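Local structure of UPF0141 protein yjdB (Campylobacter jejuni subsp. jejuni HB93-13, 4TN0) at residues Ser74-Glu79 and Ser83-Glu88; Ala102-Asn107 and Leu133-Glu138; Gly155-Gly158 and Lys163-Pro166. The protein probably transfers phosphoethanolamine to cell-surface acceptors through its zinc-binding periplasmic domain, and is required for polymyxin resistance and motility. All coordinates share one frame; numbering follows the deposited sequence.

Contact 1. Residues Ser74-Glu79 and Ser83-Glu88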
ATOM      1  N   SER A  74       9.737   7.071   5.115  1.00 43.67           N
ATOM      2  CA  SER A  74      10.839   7.679   5.839  1.00 41.58           C
ATOM      3  C   SER A  74      11.504   6.671   6.784  1.00 45.86           C
ATOM      4  O   SER A  74      10.912   5.642   7.127  1.00 45.78           O
ATOM      5  CB  SER A  74      10.360   8.901   6.616  1.00 38.51           C
ATOM      6  OG  SER A  74      11.263   9.243   7.659  1.00 37.70           O
ATOM      7  N   ILE A  75      12.753   6.956   7.147  1.00 42.31           N
ATOM      8  CA  ILE A  75      13.473   6.173   8.147  1.00 45.91           C
ATOM      9  C   ILE A  75      12.828   6.339   9.526  1.00 43.93           C
ATOM     10  O   ILE A  75      12.906   5.438  10.370  1.00 48.40           O
ATOM     11  CB  ILE A  75      14.979   6.577   8.203  1.00 43.66           C
ATOM     12  CG1 ILE A  75      15.767   5.657   9.134  1.00 47.54           C
ATOM     13  CG2 ILE A  75      15.151   8.046   8.596  1.00 33.52           C
ATOM     14  CD1 ILE A  75      17.298   5.812   8.978  1.00 43.87           C
ATOM     15  N   SER A  76      12.199   7.493   9.758  1.00 40.25           N
ATOM     16  CA  SER A  76      11.553   7.748  11.052  1.00 41.88           C
ATOM     17  C   SER A  76      10.322   6.874  11.240  1.00 46.81           C
ATOM     18  O   SER A  76       9.569   6.605  10.289  1.00 48.99           O
ATOM     19  CB  SER A  76      11.165   9.213  11.201  1.00 42.71           C
ATOM     20  OG  SER A  76      12.170  10.060  10.681  1.00 44.97           O
ATOM     21  N   LYS A  77      10.101   6.449  12.475  1.00 43.76           N
ATOM     22  CA  LYS A  77       8.910   5.686  12.798  1.00 46.96           C
ATOM     23  C   LYS A  77       7.840   6.666  13.283  1.00 46.65           C
ATOM     24  O   LYS A  77       8.108   7.868  13.369  1.00 41.82           O
ATOM     25  CB  LYS A  77       9.248   4.614  13.831  1.00 47.18           C
ATOM     26  CG  LYS A  77      10.256   3.622  13.285  1.00 45.30           C
ATOM     27  CD  LYS A  77      10.827   2.720  14.349  1.00 51.18           C
ATOM     28  CE  LYS A  77      11.944   1.877  13.765  1.00 61.29           C
ATOM     29  NZ  LYS A  77      13.045   2.698  13.136  1.00 53.36           N
ATOM     30  N   ARG A  78       6.634   6.179  13.574  1.00 47.88           N
ATOM     31  CA  ARG A  78       5.538   7.097  13.885  1.00 47.79           C
ATOM     32  C   ARG A  78       5.862   8.012  15.067  1.00 45.21           C
ATOM     33  O   ARG A  78       5.499   9.194  15.054  1.00 44.92           O
ATOM     34  CB  ARG A  78       4.226   6.353  14.167  1.00 41.65           C
ATOM     35  CG  ARG A  78       3.115   7.328  14.576  1.00 41.42           C
ATOM     36  CD  ARG A  78       1.736   6.710  14.588  1.00 39.62           C
ATOM     37  NE  ARG A  78       1.609   5.575  15.490  1.00 47.87           N
ATOM     38  CZ  ARG A  78       1.410   5.686  16.799  1.00 53.31           C
ATOM     39  NH1 ARG A  78       1.320   6.889  17.372  1.00 44.49           N
ATOM     40  NH2 ARG A  78       1.292   4.590  17.536  1.00 57.81           N
ATOM     41  N   GLU A  79       6.591   7.496  16.052  1.00 52.04           N
ATOM     42  CA  GLU A  79       6.795   8.258  17.286  1.00 47.52           C
ATOM     43  C   GLU A  79       7.780   9.402  17.129  1.00 45.09           C
ATOM     44  O   GLU A  79       7.712  10.365  17.882  1.00 48.95           O
ATOM     45  CB  GLU A  79       7.278   7.351  18.410  1.00 50.58           C
ATOM     46  CG  GLU A  79       6.776   5.924  18.324  1.00 68.26           C
ATOM     47  CD  GLU A  79       6.578   5.302  19.705  1.00 80.27           C
ATOM     48  OE1 GLU A  79       7.577   5.164  20.448  1.00 86.59           O
ATOM     49  OE2 GLU A  79       5.422   4.957  20.047  1.00 73.65           O
ATOM     50  N   SER A  83       6.763  16.358  10.239  1.00 43.57           N
ATOM     51  CA  SER A  83       6.459  16.759   8.875  1.00 45.73           C
ATOM     52  C   SER A  83       7.528  17.713   8.334  1.00 50.44           C
ATOM     53  O   SER A  83       7.578  17.997   7.132  1.00 50.18           O
ATOM     54  CB  SER A  83       5.069  17.401   8.797  1.00 42.02           C
ATOM     55  OG  SER A  83       4.105  16.417   8.439  1.00 42.33           O
ATOM     56  N   SER A  84       8.406  18.183   9.213  1.00 48.44           N
ATOM     57  CA  SER A  84       9.378  19.194   8.821  1.00 44.83           C
ATOM     58  C   SER A  84      10.662  18.567   8.330  1.00 49.06           C
ATOM     59  O   SER A  84      11.537  19.261   7.810  1.00 47.55           O
ATOM     60  CB  SER A  84       9.683  20.127   9.995  1.00 49.70           C
ATOM     61  OG  SER A  84      10.092  19.385  11.131  1.00 47.77           O
ATOM     62  N   GLU A  85      10.771  17.251   8.475  1.00 49.01           N
ATOM     63  CA  GLU A  85      11.974  16.570   8.032  1.00 45.58           C
ATOM     64  C   GLU A  85      12.018  16.657   6.524  1.00 47.68           C
ATOM     65  O   GLU A  85      10.980  16.699   5.869  1.00 44.58           O
ATOM     66  CB  GLU A  85      12.027  15.122   8.527  1.00 44.88           C
ATOM     67  CG  GLU A  85      11.325  14.094   7.673  1.00 46.92           C
ATOM     68  CD  GLU A  85      11.398  12.706   8.304  1.00 51.68           C
ATOM     69  OE1 GLU A  85      11.395  12.610   9.566  1.00 44.61           O
ATOM     70  OE2 GLU A  85      11.465  11.720   7.528  1.00 51.10           O
ATOM     71  N   PHE A  86      13.231  16.776   5.995  1.00 48.78           N
ATOM     72  CA  PHE A  86      13.445  16.958   4.574  1.00 50.72           C
ATOM     73  C   PHE A  86      14.736  16.205   4.181  1.00 53.48           C
ATOM     74  O   PHE A  86      15.848  16.754   4.238  1.00 46.78           O
ATOM     75  CB  PHE A  86      13.532  18.447   4.242  1.00 50.29           C
ATOM     76  CG  PHE A  86      13.647  18.740   2.769  1.00 55.10           C
ATOM     77  CD1 PHE A  86      12.816  18.091   1.856  1.00 55.84           C
ATOM     78  CD2 PHE A  86      14.552  19.676   2.298  1.00 51.46           C
ATOM     79  CE1 PHE A  86      12.901  18.361   0.492  1.00 59.13           C
ATOM     80  CE2 PHE A  86      14.645  19.955   0.932  1.00 55.05           C
ATOM     81  CZ  PHE A  86      13.821  19.293   0.028  1.00 54.68           C
ATOM     82  N   GLN A  87      14.574  14.938   3.813  1.00 50.52           N
ATOM     83  CA  GLN A  87      15.695  14.023   3.678  1.00 48.94           C
ATOM     84  C   GLN A  87      15.351  12.856   2.756  1.00 50.16           C
ATOM     85  O   GLN A  87      14.202  12.691   2.372  1.00 52.71           O
ATOM     86  CB  GLN A  87      16.100  13.493   5.049  1.00 46.28           C
ATOM     87  CG  GLN A  87      15.092  12.507   5.601  1.00 49.24           C
ATOM     88  CD  GLN A  87      15.211  12.319   7.090  1.00 46.22           C
ATOM     89  OE1 GLN A  87      15.482  13.267   7.834  1.00 46.12           O
ATOM     90  NE2 GLN A  87      15.002  11.091   7.540  1.00 42.63           N
ATOM     91  N   GLU A  88      16.344  12.032   2.432  1.00 53.72           N
ATOM     92  CA  GLU A  88      16.139  10.869   1.567  1.00 49.89           C
ATOM     93  C   GLU A  88      15.179   9.872   2.213  1.00 42.32           C
ATOM     94  O   GLU A  88      15.096   9.791   3.434  1.00 49.47           O
ATOM     95  CB  GLU A  88      17.485  10.173   1.261  1.00 45.44           C
ATOM     96  CG  GLU A  88      18.467  10.995   0.420  1.00 52.74           C
ATOM     97  CD  GLU A  88      19.805  10.287   0.180  1.00 55.93           C
ATOM     98  OE1 GLU A  88      20.364   9.706   1.142  1.00 55.24           O
ATOM     99  OE2 GLU A  88      20.303  10.323  -0.968  1.00 58.36           O
TER
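Ser74-Ser76 faces Glu85-Gln87 within a loop without helix or strand, and the backbones stay well apart, the closest CA atoms being those of Ser74 and Glu88 at 7.5 Å. Side chains bridge the gap. The carboxylate of Glu85 reaches over to two serines and gives one oxygen to each. OG of Ser74 donates to OE2 of Glu85 at 2.5 Å, a very short bond whose exact length is doubtful. OG of Ser76 donates to OE1 of Glu85 at 2.9 Å, and OE1 accepts with its syn lone pair, on the side of the other oxygen. CG of Glu85 sits between its backbone N and carbonyl carbon (chi1 86°), and from there the chain runs extended to carry the carboxylate across. Ser74 also makes an ST turn: its OG accepts from N of Ser76 at 2.9 Å, with an angle of 153° at the hydrogen. This loop joins helix 68-73 to helix 90-96 at the surface of the alkaline phosphatase-like domain. Beside this polar group, NE2 of Gln87 is modelled 3.2 Å from CG2 of Ile75, a closeness that is doubtful. The two side chains meet nearly at right angles. Further along, Lys77 forms a salt bridge with Glu297, and Glu88 forms one with Lys96.

Contact 2. Residues Ala102-Asn107 and Leu133-Glu138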
ATOM      1  N   ALA A 102      10.694   2.425 -10.331  1.00 48.57           N
ATOM      2  CA  ALA A 102       9.635   3.129 -11.072  1.00 50.93           C
ATOM      3  C   ALA A 102       8.469   3.498 -10.136  1.00 50.67           C
ATOM      4  O   ALA A 102       8.085   2.699  -9.259  1.00 43.09           O
ATOM      5  CB  ALA A 102       9.143   2.291 -12.245  1.00 50.33           C
ATOM      6  N   TRP A 103       7.955   4.722 -10.283  1.00 47.85           N
ATOM      7  CA  TRP A 103       6.808   5.192  -9.500  1.00 46.88           C
ATOM      8  C   TRP A 103       5.667   5.690 -10.417  1.00 47.80           C
ATOM      9  O   TRP A 103       5.799   6.712 -11.091  1.00 45.96           O
ATOM     10  CB  TRP A 103       7.253   6.294  -8.524  1.00 43.08           C
ATOM     11  CG  TRP A 103       6.180   6.772  -7.555  1.00 45.27           C
ATOM     12  CD1 TRP A 103       5.082   7.517  -7.862  1.00 44.56           C
ATOM     13  CD2 TRP A 103       6.129   6.557  -6.134  1.00 41.88           C
ATOM     14  NE1 TRP A 103       4.340   7.762  -6.737  1.00 44.84           N
ATOM     15  CE2 TRP A 103       4.965   7.187  -5.657  1.00 48.77           C
ATOM     16  CE3 TRP A 103       6.947   5.887  -5.225  1.00 41.20           C
ATOM     17  CZ2 TRP A 103       4.595   7.167  -4.305  1.00 44.35           C
ATOM     18  CZ3 TRP A 103       6.585   5.861  -3.890  1.00 47.83           C
ATOM     19  CH2 TRP A 103       5.417   6.505  -3.438  1.00 46.80           C
ATOM     20  N   PHE A 104       4.551   4.962 -10.443  1.00 43.11           N
ATOM     21  CA  PHE A 104       3.397   5.367 -11.251  1.00 51.14           C
ATOM     22  C   PHE A 104       2.220   5.821 -10.352  1.00 50.78           C
ATOM     23  O   PHE A 104       1.682   5.031  -9.564  1.00 49.44           O
ATOM     24  CB  PHE A 104       2.956   4.224 -12.171  1.00 51.81           C
ATOM     25  CG  PHE A 104       4.038   3.725 -13.080  1.00 54.92           C
ATOM     26  CD1 PHE A 104       4.870   4.612 -13.746  1.00 56.55           C
ATOM     27  CD2 PHE A 104       4.241   2.362 -13.259  1.00 57.82           C
ATOM     28  CE1 PHE A 104       5.879   4.152 -14.581  1.00 55.41           C
ATOM     29  CE2 PHE A 104       5.254   1.895 -14.095  1.00 57.09           C
ATOM     30  CZ  PHE A 104       6.070   2.795 -14.753  1.00 56.22           C
ATOM     31  N   ASP A 105       1.817   7.084 -10.485  1.00 46.31           N
ATOM     32  CA  ASP A 105       0.895   7.701  -9.529  1.00 40.61           C
ATOM     33  C   ASP A 105      -0.430   8.115 -10.156  1.00 45.34           C
ATOM     34  O   ASP A 105      -0.469   8.968 -11.045  1.00 47.65           O
ATOM     35  CB  ASP A 105       1.567   8.919  -8.893  1.00 39.29           C
ATOM     36  CG  ASP A 105       0.988   9.265  -7.531  1.00 39.05           C
ATOM     37  OD1 ASP A 105      -0.225   9.508  -7.451  1.00 39.17           O
ATOM     38  OD2 ASP A 105       1.744   9.235  -6.529  1.00 38.60           O
ATOM     39  N   ASN A 106      -1.516   7.519  -9.667  1.00 44.68           N
ATOM     40  CA  ASN A 106      -2.870   7.863 -10.100  1.00 42.45           C
ATOM     41  C   ASN A 106      -3.646   8.619  -9.004  1.00 44.66           C
ATOM     42  O   ASN A 106      -4.837   8.909  -9.134  1.00 36.77           O
ATOM     43  CB  ASN A 106      -3.631   6.602 -10.504  1.00 40.84           C
ATOM     44  CG  ASN A 106      -4.922   6.918 -11.254  1.00 42.84           C
ATOM     45  OD1 ASN A 106      -4.946   7.820 -12.085  1.00 42.39           O
ATOM     46  ND2 ASN A 106      -5.985   6.159 -10.984  1.00 40.94           N
ATOM     47  N   ASN A 107      -2.956   8.919  -7.910  1.00 41.88           N
ATOM     48  CA  ASN A 107      -3.592   9.547  -6.766  1.00 39.63           C
ATOM     49  C   ASN A 107      -3.742  11.057  -6.928  1.00 37.27           C
ATOM     50  O   ASN A 107      -2.783  11.744  -7.266  1.00 36.60           O
ATOM     51  CB  ASN A 107      -2.801   9.209  -5.507  1.00 38.38           C
ATOM     52  CG  ASN A 107      -3.552   9.541  -4.255  1.00 33.35           C
ATOM     53  OD1 ASN A 107      -3.548  10.676  -3.801  1.00 35.81           O
ATOM     54  ND2 ASN A 107      -4.243   8.552  -3.709  1.00 29.41           N
ATOM     55  N   LEU A 133      -2.305  -0.099 -14.983  1.00 51.61           N
ATOM     56  CA  LEU A 133      -1.845  -1.356 -15.559  1.00 51.76           C
ATOM     57  C   LEU A 133      -1.110  -1.105 -16.890  1.00 58.36           C
ATOM     58  O   LEU A 133      -0.279  -1.913 -17.316  1.00 57.11           O
ATOM     59  CB  LEU A 133      -3.018  -2.321 -15.731  1.00 45.88           C
ATOM     60  CG  LEU A 133      -3.524  -2.797 -14.364  1.00 49.92           C
ATOM     61  CD1 LEU A 133      -4.700  -3.753 -14.454  1.00 49.68           C
ATOM     62  CD2 LEU A 133      -2.401  -3.448 -13.617  1.00 45.09           C
ATOM     63  N   ILE A 134      -1.396   0.035 -17.519  1.00 53.88           N
ATOM     64  CA  ILE A 134      -0.765   0.393 -18.786  1.00 55.37           C
ATOM     65  C   ILE A 134       0.736   0.700 -18.664  1.00 61.51           C
ATOM     66  O   ILE A 134       1.540   0.047 -19.335  1.00 65.43           O
ATOM     67  CB  ILE A 134      -1.494   1.583 -19.462  1.00 58.23           C
ATOM     68  CG1 ILE A 134      -2.834   1.121 -20.032  1.00 56.18           C
ATOM     69  CG2 ILE A 134      -0.665   2.149 -20.588  1.00 62.27           C
ATOM     70  CD1 ILE A 134      -3.668   2.248 -20.575  1.00 54.64           C
ATOM     71  N   PRO A 135       1.136   1.685 -17.827  1.00 63.12           N
ATOM     72  CA  PRO A 135       2.590   1.890 -17.780  1.00 57.24           C
ATOM     73  C   PRO A 135       3.307   0.775 -17.030  1.00 55.88           C
ATOM     74  O   PRO A 135       4.515   0.607 -17.210  1.00 58.39           O
ATOM     75  CB  PRO A 135       2.728   3.218 -17.041  1.00 55.78           C
ATOM     76  CG  PRO A 135       1.547   3.233 -16.124  1.00 56.35           C
ATOM     77  CD  PRO A 135       0.432   2.570 -16.878  1.00 55.27           C
ATOM     78  N   PHE A 136       2.566   0.012 -16.234  1.00 50.76           N
ATOM     79  CA  PHE A 136       3.124  -1.143 -15.543  1.00 52.46           C
ATOM     80  C   PHE A 136       3.501  -2.241 -16.523  1.00 58.32           C
ATOM     81  O   PHE A 136       4.585  -2.813 -16.427  1.00 55.39           O
ATOM     82  CB  PHE A 136       2.133  -1.684 -14.527  1.00 43.16           C
ATOM     83  CG  PHE A 136       2.529  -2.995 -13.915  1.00 49.82           C
ATOM     84  CD1 PHE A 136       3.665  -3.091 -13.111  1.00 52.13           C
ATOM     85  CD2 PHE A 136       1.738  -4.120 -14.080  1.00 48.70           C
ATOM     86  CE1 PHE A 136       4.016  -4.296 -12.517  1.00 46.87           C
ATOM     87  CE2 PHE A 136       2.087  -5.332 -13.484  1.00 53.11           C
ATOM     88  CZ  PHE A 136       3.225  -5.417 -12.696  1.00 44.98           C
ATOM     89  N   LYS A 137       2.624  -2.505 -17.491  1.00 57.84           N
ATOM     90  CA  LYS A 137       2.914  -3.515 -18.505  1.00 61.00           C
ATOM     91  C   LYS A 137       4.130  -3.070 -19.319  1.00 59.87           C
ATOM     92  O   LYS A 137       5.031  -3.856 -19.575  1.00 59.95           O
ATOM     93  CB  LYS A 137       1.687  -3.762 -19.402  1.00 60.93           C
ATOM     94  CG  LYS A 137       0.670  -4.701 -18.762  1.00 57.34           C
ATOM     95  CD  LYS A 137      -0.590  -4.924 -19.595  1.00 54.95           C
ATOM     96  CE  LYS A 137      -1.672  -5.577 -18.708  1.00 60.78           C
ATOM     97  NZ  LYS A 137      -3.037  -5.744 -19.298  1.00 57.20           N
ATOM     98  N   GLU A 138       4.182  -1.789 -19.659  1.00 58.64           N
ATOM     99  CA  GLU A 138       5.280  -1.267 -20.445  1.00 59.58           C
ATOM    100  C   GLU A 138       6.623  -1.317 -19.712  1.00 65.13           C
ATOM    101  O   GLU A 138       7.676  -1.526 -20.324  1.00 65.56           O
ATOM    102  CB  GLU A 138       4.982   0.163 -20.876  1.00 63.66           C
ATOM    103  CG  GLU A 138       6.150   0.817 -21.595  1.00 71.30           C
ATOM    104  CD  GLU A 138       6.512   0.152 -22.944  1.00 75.85           C
ATOM    105  OE1 GLU A 138       5.796  -0.783 -23.390  1.00 72.94           O
ATOM    106  OE2 GLU A 138       7.522   0.572 -23.562  1.00 69.44           O
TER
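Phe104 and Pro135 make the main apolar contact between strand 100-105 and helix 133-139. CB of Pro135 lies 3.9 Å from the centroid of the Phe104 ring and only 3° off the ring normal. This is a CH-pi contact over the middle of one face. CG of Pro135 comes over the same ring toward its root, 4.0 Å from CG of Phe104. CG of Phe104 lies beside the backbone N, anti to the carbonyl carbon (chi1 -57°), which puts the ring against Pro135. The two side chains run past each other in opposite directions.

The backbone of the helix also meets the ring. O of Pro135 is 3.5 Å from CE2 of Phe104. N of Phe136, oblique to the ring, is 3.9 Å from CE2 of Phe104. The Phe136 side chain packs on Ile149 of strand 146-152 and Leu210 of helix 186-211.

No hydrogen bond crosses between the segments; Asp105 gathers several on the strand side. NE1 of Trp103 donates to OD2 of Asp105 at 3.0 Å, nearly straight at 176° and in the plane of the indole. That oxygen is met on its anti side, somewhat out of the carboxylate plane, and is also bonded to ND1 of His152. OD1 of Asp105 accepts from N of Asn107 at 2.8 Å, which makes an Asx turn where the strand ends.

In this alpha/beta sandwich of the alkaline phosphatase type, the strand is flanked by strands 120-123 and 146-152. Dispersion and CH-pi attraction join helix to sheet here, while the carboxylate of Asp105 should help hold the indole and the strand end.

Contact 3. Residues Gly155-Gly158 and Lys163-Pro166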
ATOM      1  N   GLY A 155      -7.622   4.457  -5.222  1.00 33.10           N
ATOM      2  CA  GLY A 155      -8.216   3.518  -4.289  1.00 30.26           C
ATOM      3  C   GLY A 155      -9.648   3.867  -3.899  1.00 36.65           C
ATOM      4  O   GLY A 155     -10.554   3.819  -4.722  1.00 37.17           O
ATOM      5  N   SER A 156      -9.846   4.173  -2.623  1.00 33.73           N
ATOM      6  CA  SER A 156     -11.152   4.488  -2.075  1.00 30.50           C
ATOM      7  C   SER A 156     -11.342   5.975  -1.742  1.00 30.71           C
ATOM      8  O   SER A 156     -12.150   6.294  -0.889  1.00 31.87           O
ATOM      9  CB  SER A 156     -11.384   3.688  -0.795  1.00 34.24           C
ATOM     10  OG  SER A 156     -11.398   2.294  -1.011  1.00 38.95           O
ATOM     11  N   HIS A 157     -10.607   6.869  -2.391  1.00 31.21           N
ATOM     12  CA  HIS A 157     -10.662   8.292  -2.057  1.00 33.76           C
ATOM     13  C   HIS A 157     -12.111   8.775  -1.999  1.00 34.77           C
ATOM     14  O   HIS A 157     -12.902   8.444  -2.866  1.00 34.44           O
ATOM     15  CB  HIS A 157      -9.878   9.118  -3.091  1.00 34.02           C
ATOM     16  CG  HIS A 157      -9.832  10.586  -2.787  1.00 46.17           C
ATOM     17  ND1 HIS A 157     -10.631  11.510  -3.438  1.00 48.58           N
ATOM     18  CD2 HIS A 157      -9.067  11.297  -1.920  1.00 48.09           C
ATOM     19  CE1 HIS A 157     -10.373  12.721  -2.974  1.00 47.03           C
ATOM     20  NE2 HIS A 157      -9.426  12.618  -2.052  1.00 52.95           N
ATOM     21  N   GLY A 158     -12.471   9.492  -0.945  1.00 33.34           N
ATOM     22  CA  GLY A 158     -13.818  10.021  -0.790  1.00 28.64           C
ATOM     23  C   GLY A 158     -13.806  11.531  -0.882  1.00 30.79           C
ATOM     24  O   GLY A 158     -12.732  12.134  -0.999  1.00 32.44           O
ATOM     25  N   LYS A 163     -17.309   7.031  -7.710  1.00 37.39           N
ATOM     26  CA  LYS A 163     -16.568   7.330  -8.931  1.00 41.77           C
ATOM     27  C   LYS A 163     -15.274   6.530  -9.037  1.00 36.51           C
ATOM     28  O   LYS A 163     -14.556   6.658 -10.011  1.00 41.95           O
ATOM     29  CB  LYS A 163     -16.215   8.815  -9.013  1.00 40.80           C
ATOM     30  CG  LYS A 163     -17.368   9.785  -9.318  1.00 47.25           C
ATOM     31  CD  LYS A 163     -16.789  11.194  -9.268  1.00 44.71           C
ATOM     32  CE  LYS A 163     -17.641  12.263  -9.869  1.00 44.45           C
ATOM     33  NZ  LYS A 163     -16.870  13.546  -9.706  1.00 43.84           N
ATOM     34  N   ARG A 164     -14.968   5.716  -8.037  1.00 41.38           N
ATOM     35  CA  ARG A 164     -13.661   5.046  -7.991  1.00 43.64           C
ATOM     36  C   ARG A 164     -13.644   3.750  -8.804  1.00 39.99           C
ATOM     37  O   ARG A 164     -12.587   3.265  -9.187  1.00 37.80           O
ATOM     38  CB  ARG A 164     -13.267   4.743  -6.532  1.00 36.06           C
ATOM     39  CG  ARG A 164     -13.191   5.971  -5.602  1.00 38.85           C
ATOM     40  CD  ARG A 164     -11.923   6.789  -5.808  1.00 36.79           C
ATOM     41  NE  ARG A 164     -12.022   7.737  -6.911  1.00 40.43           N
ATOM     42  CZ  ARG A 164     -12.501   8.974  -6.819  1.00 44.54           C
ATOM     43  NH1 ARG A 164     -12.538   9.740  -7.907  1.00 44.41           N
ATOM     44  NH2 ARG A 164     -12.930   9.453  -5.652  1.00 39.86           N
ATOM     45  N   TYR A 165     -14.819   3.198  -9.075  1.00 40.89           N
ATOM     46  CA  TYR A 165     -14.896   1.918  -9.763  1.00 42.97           C
ATOM     47  C   TYR A 165     -15.824   1.978 -10.969  1.00 42.93           C
ATOM     48  O   TYR A 165     -16.780   2.751 -10.979  1.00 45.20           O
ATOM     49  CB  TYR A 165     -15.360   0.826  -8.811  1.00 38.56           C
ATOM     50  CG  TYR A 165     -16.645   1.144  -8.083  1.00 41.02           C
ATOM     51  CD1 TYR A 165     -16.620   1.697  -6.808  1.00 36.22           C
ATOM     52  CD2 TYR A 165     -17.885   0.877  -8.665  1.00 40.95           C
ATOM     53  CE1 TYR A 165     -17.777   1.988  -6.137  1.00 40.19           C
ATOM     54  CE2 TYR A 165     -19.058   1.157  -7.998  1.00 40.03           C
ATOM     55  CZ  TYR A 165     -18.996   1.718  -6.734  1.00 41.73           C
ATOM     56  OH  TYR A 165     -20.144   1.995  -6.054  1.00 35.37           O
ATOM     57  N   PRO A 166     -15.528   1.173 -12.003  1.00 46.91           N
ATOM     58  CA  PRO A 166     -16.400   1.058 -13.177  1.00 45.89           C
ATOM     59  C   PRO A 166     -17.644   0.228 -12.858  1.00 45.58           C
ATOM     60  O   PRO A 166     -17.646  -0.484 -11.840  1.00 44.04           O
ATOM     61  CB  PRO A 166     -15.499   0.367 -14.210  1.00 44.64           C
ATOM     62  CG  PRO A 166     -14.585  -0.483 -13.373  1.00 45.82           C
ATOM     63  CD  PRO A 166     -14.311   0.348 -12.138  1.00 43.46           C
TER
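Arg164 folds back over Gly155-His157 in the loop that follows strand 146-152 of the alkaline phosphatase-like fold. The nearest CA atoms are those of Ser156 and Arg164, 6.5 Å apart. The tight part is the aliphatic stem of the arginine. O of Gly155 is approached by CB of Arg164 at 3.4 Å; CD of that side chain lies equally near and CG only slightly farther. The chain bends twice, at chi2 and chi3, which lays these methylenes along the loop and brings the guanidinium to His157.

There the one hydrogen bond between the segments forms. NH2 of Arg164 donates to O of His157 at 3.0 Å. The acceptor lies near the guanidinium plane. Seen from the carbonyl, the donor stands 51° above the plane, so it does not use a lone pair.

Ser156 turns its side chain away from the arginine, and its OG bonds to Thr196 in helix 186-211. N of Gly155 bonds to the carboxylate of Asp129.

The imidazole side is looser. Gly155 and Ser156 are buried, but His157 and Arg164 are both partly exposed. NH2 of Arg164 comes to the edge of the His157 ring, 3.8 Å from ND1, with the two planes 57° apart. The other ring atoms lie farther from that nitrogen. The histidine side chain comes within about 6 Å of the bound zinc ion, which places this loop beside the metal site. NH2 of Arg164 has a second bond, to OG1 of Thr160 in the bend between the segments.

How the contacts relate
The three contacts follow one another along the chain; none nests in or crosses another. Contact 1 closes a short surface loop between helix 68-73 and helix 90-96. The chain then enters strand 100-105. Contact 2 closes a longer excursion through strand 120-123 and sets helix 133-139 against the sheet. After strand 146-152, contact 3 closes a tight bend before helix 186-211. Contact 1 stands apart, its centre about 26 and about 29 Å from the centres of the other two. Contacts 2 and 3 have centres about 17 Å apart and share neighbours. Asp129 bonds to Asn106 and Gly155. The zinc ligand Glu26 bonds to Asn107 and to the backbone of Ser156.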